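Aar187cp (Eremothecium gossypii, PDB 3ZIL) probably regulates the establishment of sister-chromatid cohesion as the cohesin-associated protein Wpl1, and is represented here by its all-helical Wap1 domain. Local coordinates at residues T76-K81 with N110-L115; K81-L85 with D118-P122; R39-M43 with W71-G75; R98-W103 with T157-Y161. All blocks are in the same frame, centred on the assembly; numbering follows the deposited sequence.

Followed from the N terminus, the chain first closes contact 3, where the start of helix 36-52 meets the end of helix 54-72 and completes a helical hairpin. The loop that leaves this hairpin enters contact 1 at once, lying against helix 108-116. Contact 2 opens at K81, shared with contact 1, and joins the first turn of helix 81-93 to the loop beyond helix 108-116; one water belongs to both. Contact 4 opens before either has closed and reaches farthest along the chain, to the end of helix 147-158. Contacts 1, 2 and 4 therefore cross one another, none nested, whereas contact 3 stands in series before them.

Contact 1 (T76-K81 with N110-L115); sequences TDPKQK and NFILPL
Aromatic and apolar packing centres on F111, which receives T76 CB almost squarely over one ring face, 3.7 Å from the centroid and 12° off the normal: a CH-pi contact. The opposite face is met nearer its rim by L115 CD1, one turn on in the same helix, and the backbone N of P78 lies at the ring edge. A first torsion that sets CG anti to the backbone N (chi1 175°) carries the ring toward the loop. Beside it P78 presses on the helix, its CB 3.8 Å from P114 CB and 4.0 Å from L115 CD2. A serine in place of F111 would probably leave T76 CB without its aromatic partner and open a gap between T76 and L115.

The polar link across the contact is a single water, which accepts from K81 NZ and donates to L115 O at 2.8 Å. Within the loop, K81 NZ also donates to P78 O at 3.0 Å, and D77 OD1 accepts from K79 N at 2.8 Å, the donor lying above the carboxylate plane. This Asx turn sits in a type I beta turn, D77 to Q80, that leads into the N-cap of helix 81-93 and packs on a proline-kinked helix.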
loop_
_atom_site.group_PDB
_atom_site.type_symbol
_atom_site.label_atom_id
_atom_site.label_comp_id
_atom_site.label_asym_id
_atom_site.label_seq_id
_atom_site.Cartn_x
_atom_site.Cartn_y
_atom_site.Cartn_z
ATOM N N THR A 76 14.810 13.032 -18.102
ATOM C CA THR A 76 14.709 12.141 -16.929
ATOM C C THR A 76 15.099 10.776 -17.497
ATOM O O THR A 76 14.784 10.450 -18.644
ATOM C CB THR A 76 13.293 12.098 -16.376
ATOM O OG1 THR A 76 12.416 11.850 -17.457
ATOM C CG2 THR A 76 12.827 13.440 -15.791
ATOM N N ASP A 77 15.854 10.011 -16.741
ATOM C CA ASP A 77 16.213 8.672 -17.146
ATOM C C ASP A 77 16.442 7.897 -15.853
ATOM O O ASP A 77 17.328 8.260 -15.098
ATOM C CB ASP A 77 17.521 8.733 -17.983
ATOM C CG ASP A 77 18.000 7.361 -18.438
ATOM O OD1 ASP A 77 17.545 6.317 -17.929
ATOM O OD2 ASP A 77 18.881 7.337 -19.290
ATOM N N PRO A 78 15.610 6.855 -15.576
ATOM C CA PRO A 78 15.800 6.090 -14.349
ATOM C C PRO A 78 17.128 5.326 -14.269
ATOM O O PRO A 78 17.533 4.935 -13.177
ATOM C CB PRO A 78 14.601 5.147 -14.325
ATOM C CG PRO A 78 14.270 4.928 -15.735
ATOM C CD PRO A 78 14.607 6.214 -16.465
ATOM N N LYS A 79 17.834 5.183 -15.390
ATOM C CA LYS A 79 19.162 4.554 -15.373
ATOM C C LYS A 79 20.247 5.501 -14.866
ATOM O O LYS A 79 21.307 5.049 -14.493
ATOM C CB LYS A 79 19.554 4.001 -16.755
ATOM C CG LYS A 79 18.804 2.727 -17.142
ATOM C CD LYS A 79 18.874 2.557 -18.660
ATOM C CE LYS A 79 18.166 1.299 -19.108
ATOM N NZ LYS A 79 17.864 1.391 -20.578
ATOM N N GLN A 80 19.982 6.805 -14.830
ATOM C CA GLN A 80 21.022 7.727 -14.331
ATOM C C GLN A 80 20.696 7.976 -12.905
ATOM O O GLN A 80 19.884 8.841 -12.595
ATOM C CB GLN A 80 21.087 9.012 -15.166
ATOM C CG GLN A 80 21.531 8.676 -16.601
ATOM C CD GLN A 80 21.303 9.762 -17.633
ATOM O OE1 GLN A 80 20.885 10.888 -17.342
ATOM N NE2 GLN A 80 21.580 9.423 -18.866
ATOM N N LYS A 81 21.322 7.206 -12.026
ATOM C CA LYS A 81 20.827 7.172 -10.636
ATOM C C LYS A 81 21.121 8.449 -9.858
ATOM O O LYS A 81 20.282 8.879 -9.069
ATOM C CB LYS A 81 21.347 5.976 -9.885
ATOM C CG LYS A 81 20.934 4.624 -10.443
ATOM C CD LYS A 81 19.467 4.403 -10.040
ATOM C CE LYS A 81 18.961 3.095 -10.579
ATOM N NZ LYS A 81 17.507 3.261 -10.716
ATOM N N ASN A 110 7.139 5.765 -16.755
ATOM C CA ASN A 110 8.544 5.522 -17.287
ATOM C C ASN A 110 9.723 6.061 -16.425
ATOM O O ASN A 110 10.885 5.905 -16.813
ATOM C CB ASN A 110 8.620 6.073 -18.718
ATOM C CG ASN A 110 7.462 5.545 -19.568
ATOM O OD1 ASN A 110 7.338 4.373 -19.735
ATOM N ND2 ASN A 110 6.573 6.396 -19.992
ATOM N N PHE A 111 9.460 6.764 -15.311
ATOM C CA PHE A 111 10.598 7.352 -14.547
ATOM C C PHE A 111 10.380 6.991 -13.079
ATOM O O PHE A 111 11.166 6.304 -12.483
ATOM C CB PHE A 111 10.590 8.910 -14.704
ATOM C CG PHE A 111 11.635 9.646 -13.887
ATOM C CD1 PHE A 111 12.990 9.321 -13.995
ATOM C CD2 PHE A 111 11.266 10.734 -13.090
ATOM C CE1 PHE A 111 13.937 9.995 -13.255
ATOM C CE2 PHE A 111 12.207 11.433 -12.330
ATOM C CZ PHE A 111 13.563 11.062 -12.428
ATOM N N ILE A 112 9.283 7.480 -12.526
ATOM C CA ILE A 112 9.035 7.343 -11.100
ATOM C C ILE A 112 8.876 5.853 -10.731
ATOM O O ILE A 112 9.509 5.415 -9.790
ATOM C CB ILE A 112 7.792 8.142 -10.676
ATOM C CG1 ILE A 112 8.074 9.656 -10.695
ATOM C CG2 ILE A 112 7.255 7.721 -9.308
ATOM C CD1 ILE A 112 9.069 10.195 -9.641
ATOM N N LEU A 113 8.000 5.108 -11.421
ATOM C CA LEU A 113 7.749 3.678 -11.066
ATOM C C LEU A 113 9.036 2.866 -11.169
ATOM O O LEU A 113 9.405 2.178 -10.230
ATOM C CB LEU A 113 6.583 3.046 -11.905
ATOM C CG LEU A 113 6.430 1.504 -11.969
ATOM C CD1 LEU A 113 6.307 0.883 -10.569
ATOM C CD2 LEU A 113 5.267 1.039 -12.863
ATOM N N PRO A 114 9.792 3.024 -12.279
ATOM C CA PRO A 114 11.093 2.331 -12.314
ATOM C C PRO A 114 12.004 2.666 -11.195
ATOM O O PRO A 114 12.646 1.752 -10.609
ATOM C CB PRO A 114 11.721 2.829 -13.643
ATOM C CG PRO A 114 10.556 2.947 -14.520
ATOM C CD PRO A 114 9.474 3.578 -13.610
ATOM N N LEU A 115 12.182 3.954 -10.909
ATOM C CA LEU A 115 13.013 4.297 -9.792
ATOM C C LEU A 115 12.450 3.706 -8.487
ATOM O O LEU A 115 13.219 3.156 -7.636
ATOM C CB LEU A 115 13.071 5.793 -9.621
ATOM C CG LEU A 115 13.878 6.667 -10.589
ATOM C CD1 LEU A 115 13.668 8.126 -10.130
ATOM C CD2 LEU A 115 15.275 6.129 -10.506
HETATM O O HOH W 1 15.983 3.510 -8.155
#

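Contact 2 (K81-L85 with D118-P122); sequences KVTSL and DEVFP
K81 CB and P122 CD meet at 3.5 Å in the close-packed half of this contact, where the first turn of helix 81-93 lies against an extended loop. The proline ring crosses the lysine chain at about a right angle, and its CD also lies over a face of the neighbouring F121 ring, offset toward the rim. F121 turns an edge to the helix: its CE1 is 3.5 Å from K81 O, near the ring plane, while that same carbonyl accepts the backbone bond from L85 N. Farther round, F121 CZ reaches L85 CD2 at 3.7 Å, the two side chains again crossing steeply. V82 CG2 makes a looser apolar contact with P122 CG, 4.3 Å away.

The arrangement is one of helix-to-loop packing in an all-helical fold: the loop between helices 108-116 and 129-141 runs past the start of helix 81-93, with T147 of helix 147-158 and Y135 of helix 129-141 also touching F121.

Toward the surface the packing gives way to polar links. Bent at chi2 (-76°), the K81 chain passes V120 O, 3.7 Å from its CE, and brings NZ to D118 OD2 in a salt bridge of 3.1 Å, the ammonium standing above the carboxylate plane. NZ is shared with P78 O and with a water that donates to D118 O at 2.9 Å. A methionine in place of K81 is likely to leave the D118 carboxylate without its positive mate and P78 O without its lysine donor. Beyond, V120 is exposed, and the neighbouring E119 forms a salt bridge with R178 instead.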
loop_
_atom_site.group_PDB
_atom_site.type_symbol
_atom_site.label_atom_id
_atom_site.label_comp_id
_atom_site.label_asym_id
_atom_site.label_seq_id
_atom_site.Cartn_x
_atom_site.Cartn_y
_atom_site.Cartn_z
ATOM N N LYS A 81 21.322 7.206 -12.026
ATOM C CA LYS A 81 20.827 7.172 -10.636
ATOM C C LYS A 81 21.121 8.449 -9.858
ATOM O O LYS A 81 20.282 8.879 -9.069
ATOM C CB LYS A 81 21.347 5.976 -9.885
ATOM C CG LYS A 81 20.934 4.624 -10.443
ATOM C CD LYS A 81 19.467 4.403 -10.040
ATOM C CE LYS A 81 18.961 3.095 -10.579
ATOM N NZ LYS A 81 17.507 3.261 -10.716
ATOM N N VAL A 82 22.291 9.079 -10.087
ATOM C CA VAL A 82 22.677 10.198 -9.262
ATOM C C VAL A 82 21.837 11.419 -9.671
ATOM O O VAL A 82 21.277 12.095 -8.829
ATOM C CB VAL A 82 24.214 10.528 -9.277
ATOM C CG1 VAL A 82 24.431 11.881 -8.585
ATOM C CG2 VAL A 82 25.016 9.440 -8.600
ATOM N N THR A 83 21.639 11.587 -10.972
ATOM C CA THR A 83 20.831 12.679 -11.485
ATOM C C THR A 83 19.393 12.521 -10.977
ATOM O O THR A 83 18.766 13.493 -10.553
ATOM C CB THR A 83 20.920 12.695 -13.004
ATOM O OG1 THR A 83 22.270 13.043 -13.358
ATOM C CG2 THR A 83 20.004 13.705 -13.628
ATOM N N SER A 84 18.899 11.292 -11.036
ATOM C CA SER A 84 17.509 10.949 -10.586
ATOM C C SER A 84 17.244 11.260 -9.094
ATOM O O SER A 84 16.181 11.788 -8.707
ATOM C CB SER A 84 17.332 9.464 -10.914
ATOM O OG SER A 84 17.096 9.357 -12.296
ATOM N N LEU A 85 18.243 10.951 -8.267
ATOM C CA LEU A 85 18.259 11.353 -6.887
ATOM C C LEU A 85 18.178 12.868 -6.654
ATOM O O LEU A 85 17.383 13.340 -5.830
ATOM C CB LEU A 85 19.472 10.800 -6.182
ATOM C CG LEU A 85 19.327 10.957 -4.640
ATOM C CD1 LEU A 85 18.141 10.158 -4.063
ATOM C CD2 LEU A 85 20.637 10.585 -3.919
ATOM N N ASP A 118 13.515 -0.135 -7.992
ATOM C CA ASP A 118 14.859 -0.602 -8.188
ATOM C C ASP A 118 15.748 -0.212 -6.972
ATOM O O ASP A 118 16.200 0.945 -6.872
ATOM C CB ASP A 118 15.384 0.007 -9.485
ATOM C CG ASP A 118 16.797 -0.431 -9.799
ATOM O OD1 ASP A 118 17.421 -1.302 -9.087
ATOM O OD2 ASP A 118 17.329 0.186 -10.688
ATOM N N GLU A 119 16.067 -1.194 -6.130
ATOM C CA GLU A 119 16.842 -0.975 -4.899
ATOM C C GLU A 119 18.356 -0.740 -5.123
ATOM O O GLU A 119 19.081 -0.412 -4.201
ATOM C CB GLU A 119 16.656 -2.106 -3.839
ATOM C CG GLU A 119 15.238 -2.648 -3.525
ATOM C CD GLU A 119 14.748 -3.728 -4.540
ATOM O OE1 GLU A 119 14.819 -3.506 -5.738
ATOM O OE2 GLU A 119 14.198 -4.769 -4.168
ATOM N N VAL A 120 18.837 -0.889 -6.325
ATOM C CA VAL A 120 20.286 -0.796 -6.495
ATOM C C VAL A 120 20.632 0.639 -6.677
ATOM O O VAL A 120 20.034 1.321 -7.522
ATOM C CB VAL A 120 20.773 -1.502 -7.755
ATOM C CG1 VAL A 120 20.690 -3.012 -7.572
ATOM C CG2 VAL A 120 20.099 -0.926 -9.028
ATOM N N PHE A 121 21.499 1.135 -5.818
ATOM C CA PHE A 121 21.901 2.528 -5.902
ATOM C C PHE A 121 23.432 2.593 -5.835
ATOM O O PHE A 121 24.003 1.964 -4.959
ATOM C CB PHE A 121 21.229 3.359 -4.808
ATOM C CG PHE A 121 21.277 4.817 -5.108
ATOM C CD1 PHE A 121 20.410 5.364 -6.033
ATOM C CD2 PHE A 121 22.258 5.640 -4.530
ATOM C CE1 PHE A 121 20.484 6.732 -6.342
ATOM C CE2 PHE A 121 22.362 6.968 -4.886
ATOM C CZ PHE A 121 21.491 7.513 -5.799
ATOM N N PRO A 122 24.100 3.342 -6.748
ATOM C CA PRO A 122 25.581 3.356 -6.637
ATOM C C PRO A 122 26.099 3.970 -5.330
ATOM O O PRO A 122 25.531 4.952 -4.816
ATOM C CB PRO A 122 26.016 4.285 -7.799
ATOM C CG PRO A 122 24.793 5.157 -8.056
ATOM C CD PRO A 122 23.628 4.214 -7.851
HETATM O O HOH W 1 15.983 3.510 -8.155
#

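Contact 3 (R39-M43 with W71-G75); sequences RRNNM and WCFQG
R39 reaches out lengthwise to the end of helix 54-72, where its guanidinium group meets three backbone carbonyls edge on. Its chain is extended from CG to NE, with CG anti to the backbone N (chi1 171°), and this carries the group out over one face of the W71 ring. NH1 donates to W71 O at 2.8 Å, somewhat out of the carbonyl plane. NH2 serves two acceptors: C72 O at 2.9 Å, approached from above its carbonyl plane, and G75 O at 3.0 Å, in the carbonyl plane and on a lone pair. These bonds hold the guanidinium in a fixed orientation.

Such a grip closes a helical hairpin, in which helices 36-52 and 54-72 are joined by a very short connection and the start of the first meets the end of the second. Q87 of helix 81-93 also donates to C72 O and G75 O, and N31 to W71 O, so the carbonyls at and just beyond the helix end are shared among several donors.

The indole lies with NH1 over one face, but the cation-pi distance is long and the attraction weak at most. Its far corner, CH2, meets M43 CB at 3.9 Å and N42 CB at 4.0 Å. M43 bends at chi3, setting its CE 3.6 Å above one face of the guanidinium plane and 3.5 Å from C72 O, while W71 NE1 is bonded to S29 O.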
loop_
_atom_site.group_PDB
_atom_site.type_symbol
_atom_site.label_atom_id
_atom_site.label_comp_id
_atom_site.label_asym_id
_atom_site.label_seq_id
_atom_site.Cartn_x
_atom_site.Cartn_y
_atom_site.Cartn_z
ATOM N N ARG A 39 25.892 18.695 -16.833
ATOM C CA ARG A 39 24.500 18.896 -16.370
ATOM C C ARG A 39 24.368 18.403 -14.934
ATOM O O ARG A 39 23.946 19.158 -13.998
ATOM C CB ARG A 39 23.516 18.186 -17.298
ATOM C CG ARG A 39 22.054 18.144 -16.787
ATOM C CD ARG A 39 21.090 17.585 -17.872
ATOM N NE ARG A 39 19.800 17.049 -17.394
ATOM C CZ ARG A 39 18.763 17.734 -16.916
ATOM N NH1 ARG A 39 18.822 19.075 -16.694
ATOM N NH2 ARG A 39 17.654 17.052 -16.572
ATOM N N ARG A 40 24.738 17.136 -14.754
ATOM C CA ARG A 40 24.685 16.535 -13.410
ATOM C C ARG A 40 25.411 17.402 -12.354
ATOM O O ARG A 40 24.944 17.499 -11.204
ATOM C CB ARG A 40 25.267 15.130 -13.402
ATOM C CG ARG A 40 25.192 14.512 -12.032
ATOM C CD ARG A 40 25.780 13.121 -11.974
ATOM N NE ARG A 40 27.236 12.907 -11.985
ATOM C CZ ARG A 40 28.182 13.770 -11.708
ATOM N NH1 ARG A 40 27.870 15.008 -11.372
ATOM N NH2 ARG A 40 29.457 13.379 -11.761
ATOM N N ASN A 41 26.556 17.972 -12.750
ATOM C CA ASN A 41 27.377 18.734 -11.828
ATOM C C ASN A 41 26.747 20.070 -11.457
ATOM O O ASN A 41 26.772 20.477 -10.270
ATOM C CB ASN A 41 28.808 18.897 -12.381
ATOM C CG ASN A 41 29.639 17.589 -12.228
ATOM O OD1 ASN A 41 29.127 16.558 -11.784
ATOM N ND2 ASN A 41 30.869 17.624 -12.617
ATOM N N ASN A 42 26.155 20.743 -12.451
ATOM C CA ASN A 42 25.416 21.955 -12.154
ATOM C C ASN A 42 24.230 21.580 -11.253
ATOM O O ASN A 42 23.904 22.338 -10.348
ATOM C CB ASN A 42 24.888 22.663 -13.418
ATOM C CG ASN A 42 26.029 23.358 -14.213
ATOM O OD1 ASN A 42 25.826 23.846 -15.283
ATOM N ND2 ASN A 42 27.186 23.390 -13.664
ATOM N N MET A 43 23.571 20.464 -11.530
ATOM C CA MET A 43 22.324 20.139 -10.710
ATOM C C MET A 43 22.774 19.885 -9.255
ATOM O O MET A 43 22.092 20.282 -8.261
ATOM C CB MET A 43 21.539 18.937 -11.318
ATOM C CG MET A 43 20.202 18.633 -10.541
ATOM S SD MET A 43 19.432 17.254 -11.489
ATOM C CE MET A 43 18.948 18.005 -13.047
ATOM N N TRP A 71 14.200 23.204 -16.411
ATOM C CA TRP A 71 15.618 22.876 -16.494
ATOM C C TRP A 71 15.922 21.574 -15.782
ATOM O O TRP A 71 16.505 20.665 -16.414
ATOM C CB TRP A 71 16.535 24.036 -15.995
ATOM C CG TRP A 71 17.991 23.696 -16.190
ATOM C CD1 TRP A 71 18.755 23.909 -17.321
ATOM C CD2 TRP A 71 18.869 22.978 -15.261
ATOM N NE1 TRP A 71 20.058 23.454 -17.137
ATOM C CE2 TRP A 71 20.187 22.901 -15.912
ATOM C CE3 TRP A 71 18.728 22.501 -13.936
ATOM C CZ2 TRP A 71 21.272 22.283 -15.307
ATOM C CZ3 TRP A 71 19.827 21.887 -13.338
ATOM C CH2 TRP A 71 21.074 21.774 -14.005
ATOM N N CYS A 72 15.484 21.405 -14.518
ATOM C CA CYS A 72 15.785 20.163 -13.805
ATOM C C CYS A 72 15.162 18.950 -14.513
ATOM O O CYS A 72 15.752 17.882 -14.532
ATOM C CB CYS A 72 15.327 20.162 -12.321
ATOM S SG CYS A 72 16.184 21.453 -11.330
ATOM N N PHE A 73 13.976 19.090 -15.080
ATOM C CA PHE A 73 13.232 17.865 -15.515
ATOM C C PHE A 73 13.185 17.766 -16.994
ATOM O O PHE A 73 12.391 17.037 -17.526
ATOM C CB PHE A 73 11.837 17.763 -14.885
ATOM C CG PHE A 73 11.896 17.650 -13.391
ATOM C CD1 PHE A 73 12.279 16.464 -12.801
ATOM C CD2 PHE A 73 11.665 18.769 -12.565
ATOM C CE1 PHE A 73 12.356 16.360 -11.391
ATOM C CE2 PHE A 73 11.748 18.676 -11.181
ATOM C CZ PHE A 73 12.130 17.465 -10.593
ATOM N N GLN A 74 14.079 18.485 -17.664
ATOM C CA GLN A 74 14.090 18.475 -19.166
ATOM C C GLN A 74 14.368 17.038 -19.704
ATOM O O GLN A 74 13.777 16.592 -20.692
ATOM C CB GLN A 74 15.127 19.489 -19.730
ATOM C CG GLN A 74 14.873 19.762 -21.207
ATOM C CD GLN A 74 15.957 20.606 -21.877
ATOM O OE1 GLN A 74 16.950 20.992 -21.243
ATOM N NE2 GLN A 74 15.748 20.931 -23.162
ATOM N N GLY A 75 15.293 16.359 -19.059
ATOM C CA GLY A 75 15.575 14.960 -19.338
ATOM C C GLY A 75 15.447 14.189 -18.029
ATOM O O GLY A 75 15.898 14.657 -16.940
#

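Contact 4 (R98-W103 with T157-Y161); sequences RHDKRW and TYLLY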
loop_
_atom_site.group_PDB
_atom_site.type_symbol
_atom_site.label_atom_id
_atom_site.label_comp_id
_atom_site.label_asym_id
_atom_site.label_seq_id
_atom_site.Cartn_x
_atom_site.Cartn_y
_atom_site.Cartn_z
ATOM N N ARG A 98 -0.296 21.133 -6.633
ATOM C CA ARG A 98 -0.790 19.768 -6.915
ATOM C C ARG A 98 -1.278 19.503 -8.369
ATOM O O ARG A 98 -1.023 18.436 -8.954
ATOM C CB ARG A 98 -1.866 19.278 -5.876
ATOM C CG ARG A 98 -2.078 17.735 -5.916
ATOM C CD ARG A 98 -2.706 17.061 -4.662
ATOM N NE ARG A 98 -1.890 15.962 -4.068
ATOM C CZ ARG A 98 -1.708 14.735 -4.590
ATOM N NH1 ARG A 98 -2.277 14.427 -5.756
ATOM N NH2 ARG A 98 -0.939 13.813 -3.963
ATOM N N HIS A 99 -1.950 20.475 -8.948
ATOM C CA HIS A 99 -2.585 20.281 -10.250
ATOM C C HIS A 99 -1.774 20.899 -11.368
ATOM O O HIS A 99 -2.224 20.980 -12.522
ATOM C CB HIS A 99 -3.936 20.968 -10.201
ATOM C CG HIS A 99 -3.843 22.440 -9.758
ATOM N ND1 HIS A 99 -3.500 22.803 -8.501
ATOM C CD2 HIS A 99 -4.020 23.647 -10.480
ATOM C CE1 HIS A 99 -3.502 24.168 -8.411
ATOM N NE2 HIS A 99 -3.800 24.671 -9.617
ATOM N N ASP A 100 -0.579 21.376 -11.070
ATOM C CA ASP A 100 0.262 21.887 -12.143
ATOM C C ASP A 100 0.611 20.738 -13.153
ATOM O O ASP A 100 1.216 19.715 -12.789
ATOM C CB ASP A 100 1.493 22.475 -11.519
ATOM C CG ASP A 100 2.306 23.306 -12.484
ATOM O OD1 ASP A 100 2.465 22.901 -13.659
ATOM O OD2 ASP A 100 2.833 24.348 -11.996
ATOM N N LYS A 101 0.264 20.917 -14.416
ATOM C CA LYS A 101 0.558 19.880 -15.379
ATOM C C LYS A 101 2.062 19.572 -15.581
ATOM O O LYS A 101 2.396 18.539 -16.196
ATOM C CB LYS A 101 -0.059 20.236 -16.725
ATOM C CG LYS A 101 -1.586 20.213 -16.701
ATOM C CD LYS A 101 -2.099 20.149 -18.136
ATOM C CE LYS A 101 -3.210 21.144 -18.352
ATOM N NZ LYS A 101 -4.408 20.720 -17.575
ATOM N N ARG A 102 2.951 20.443 -15.090
ATOM C CA ARG A 102 4.372 20.219 -15.303
ATOM C C ARG A 102 4.865 19.127 -14.349
ATOM O O ARG A 102 5.988 18.713 -14.442
ATOM C CB ARG A 102 5.207 21.516 -15.168
ATOM C CG ARG A 102 5.042 22.441 -16.386
ATOM C CD ARG A 102 5.619 23.819 -16.033
ATOM N NE ARG A 102 5.890 24.535 -17.267
ATOM C CZ ARG A 102 5.172 25.612 -17.677
ATOM N NH1 ARG A 102 4.222 26.148 -16.902
ATOM N NH2 ARG A 102 5.491 26.257 -18.795
ATOM N N TRP A 103 3.988 18.635 -13.464
ATOM C CA TRP A 103 4.284 17.398 -12.770
ATOM C C TRP A 103 4.428 16.225 -13.768
ATOM O O TRP A 103 5.238 15.332 -13.532
ATOM C CB TRP A 103 3.214 17.103 -11.719
ATOM C CG TRP A 103 3.415 17.774 -10.374
ATOM C CD1 TRP A 103 2.630 18.791 -9.813
ATOM C CD2 TRP A 103 4.460 17.523 -9.378
ATOM N NE1 TRP A 103 3.094 19.155 -8.596
ATOM C CE2 TRP A 103 4.186 18.433 -8.259
ATOM C CE3 TRP A 103 5.534 16.643 -9.289
ATOM C CZ2 TRP A 103 4.972 18.459 -7.103
ATOM C CZ3 TRP A 103 6.344 16.693 -8.119
ATOM C CH2 TRP A 103 6.064 17.573 -7.063
ATOM N N THR A 157 3.665 11.306 -2.123
ATOM C CA THR A 157 3.434 12.612 -1.393
ATOM C C THR A 157 2.809 13.650 -2.332
ATOM O O THR A 157 1.975 14.448 -1.935
ATOM C CB THR A 157 4.730 13.181 -0.762
ATOM O OG1 THR A 157 5.280 12.226 0.131
ATOM C CG2 THR A 157 4.509 14.568 0.007
ATOM N N TYR A 158 3.267 13.672 -3.563
ATOM C CA TYR A 158 2.903 14.714 -4.540
ATOM C C TYR A 158 2.087 14.123 -5.673
ATOM O O TYR A 158 1.444 14.837 -6.378
ATOM C CB TYR A 158 4.205 15.341 -5.119
ATOM C CG TYR A 158 5.016 16.011 -4.036
ATOM C CD1 TYR A 158 4.546 17.146 -3.393
ATOM C CD2 TYR A 158 6.258 15.445 -3.600
ATOM C CE1 TYR A 158 5.292 17.737 -2.317
ATOM C CE2 TYR A 158 6.954 15.987 -2.527
ATOM C CZ TYR A 158 6.498 17.175 -1.932
ATOM O OH TYR A 158 7.255 17.716 -0.889
ATOM N N LEU A 159 2.113 12.807 -5.866
ATOM C CA LEU A 159 1.522 12.313 -7.106
ATOM C C LEU A 159 0.507 11.235 -6.827
ATOM O O LEU A 159 0.286 10.370 -7.672
ATOM C CB LEU A 159 2.600 11.811 -8.063
ATOM C CG LEU A 159 3.674 12.819 -8.486
ATOM C CD1 LEU A 159 4.801 12.114 -9.243
ATOM C CD2 LEU A 159 3.020 13.958 -9.289
ATOM N N LEU A 160 -0.082 11.233 -5.633
ATOM C CA LEU A 160 -1.121 10.241 -5.359
ATOM C C LEU A 160 -2.296 10.707 -6.272
ATOM O O LEU A 160 -3.373 10.177 -6.206
ATOM C CB LEU A 160 -1.454 10.166 -3.864
ATOM C CG LEU A 160 -1.888 8.829 -3.194
ATOM C CD1 LEU A 160 -0.980 7.665 -3.544
ATOM C CD2 LEU A 160 -1.992 8.924 -1.680
ATOM N N TYR A 161 -2.001 11.730 -7.103
ATOM C CA TYR A 161 -2.672 12.138 -8.377
ATOM C C TYR A 161 -3.895 11.305 -8.648
ATOM O O TYR A 161 -4.776 11.316 -7.811
ATOM C CB TYR A 161 -1.698 12.156 -9.596
ATOM C CG TYR A 161 -1.385 13.516 -10.215
ATOM C CD1 TYR A 161 -2.062 14.681 -9.808
ATOM C CD2 TYR A 161 -0.429 13.634 -11.244
ATOM C CE1 TYR A 161 -1.776 15.919 -10.386
ATOM C CE2 TYR A 161 -0.142 14.872 -11.828
ATOM C CZ TYR A 161 -0.818 16.013 -11.395
ATOM O OH TYR A 161 -0.554 17.251 -11.966
#
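W103 and Y158 are brought together by first torsions that set each CG beside its own backbone N (chi1 -85° and -62°), the indole reaching toward helix 147-158 and the phenol ring leading off past it. The touch is made at the root of the tyrosine: Y158 CB lies over the face of the six-membered ring, 3.9 Å from its centroid, in a CH-pi contact. The two rings are nearly parallel, at 16°, yet slid so far apart, with centroids separated by 5.3 Å, that they barely overlap. L159 CD2 adds apolar packing at 3.7 Å from W103 CE3.

R98 bends at chi3 and lays a face of its guanidinium over Y158 O, which stands 3.4 Å above the plane toward its rim. Its NH2 is 3.2 Å from L160 N, but both are donors and no bond forms. Y161 follows alongside R98, poorly ordered, so its place is less sure.

W103 NE1 donates to L97 O, and its ring meets W69 of helix 54-72 edge to face; Y158 OH bonds D92 of helix 81-93. The connection between helices 81-93 and 108-116 is thus packed on the end of helix 147-158, while L160 touches helix 185-193.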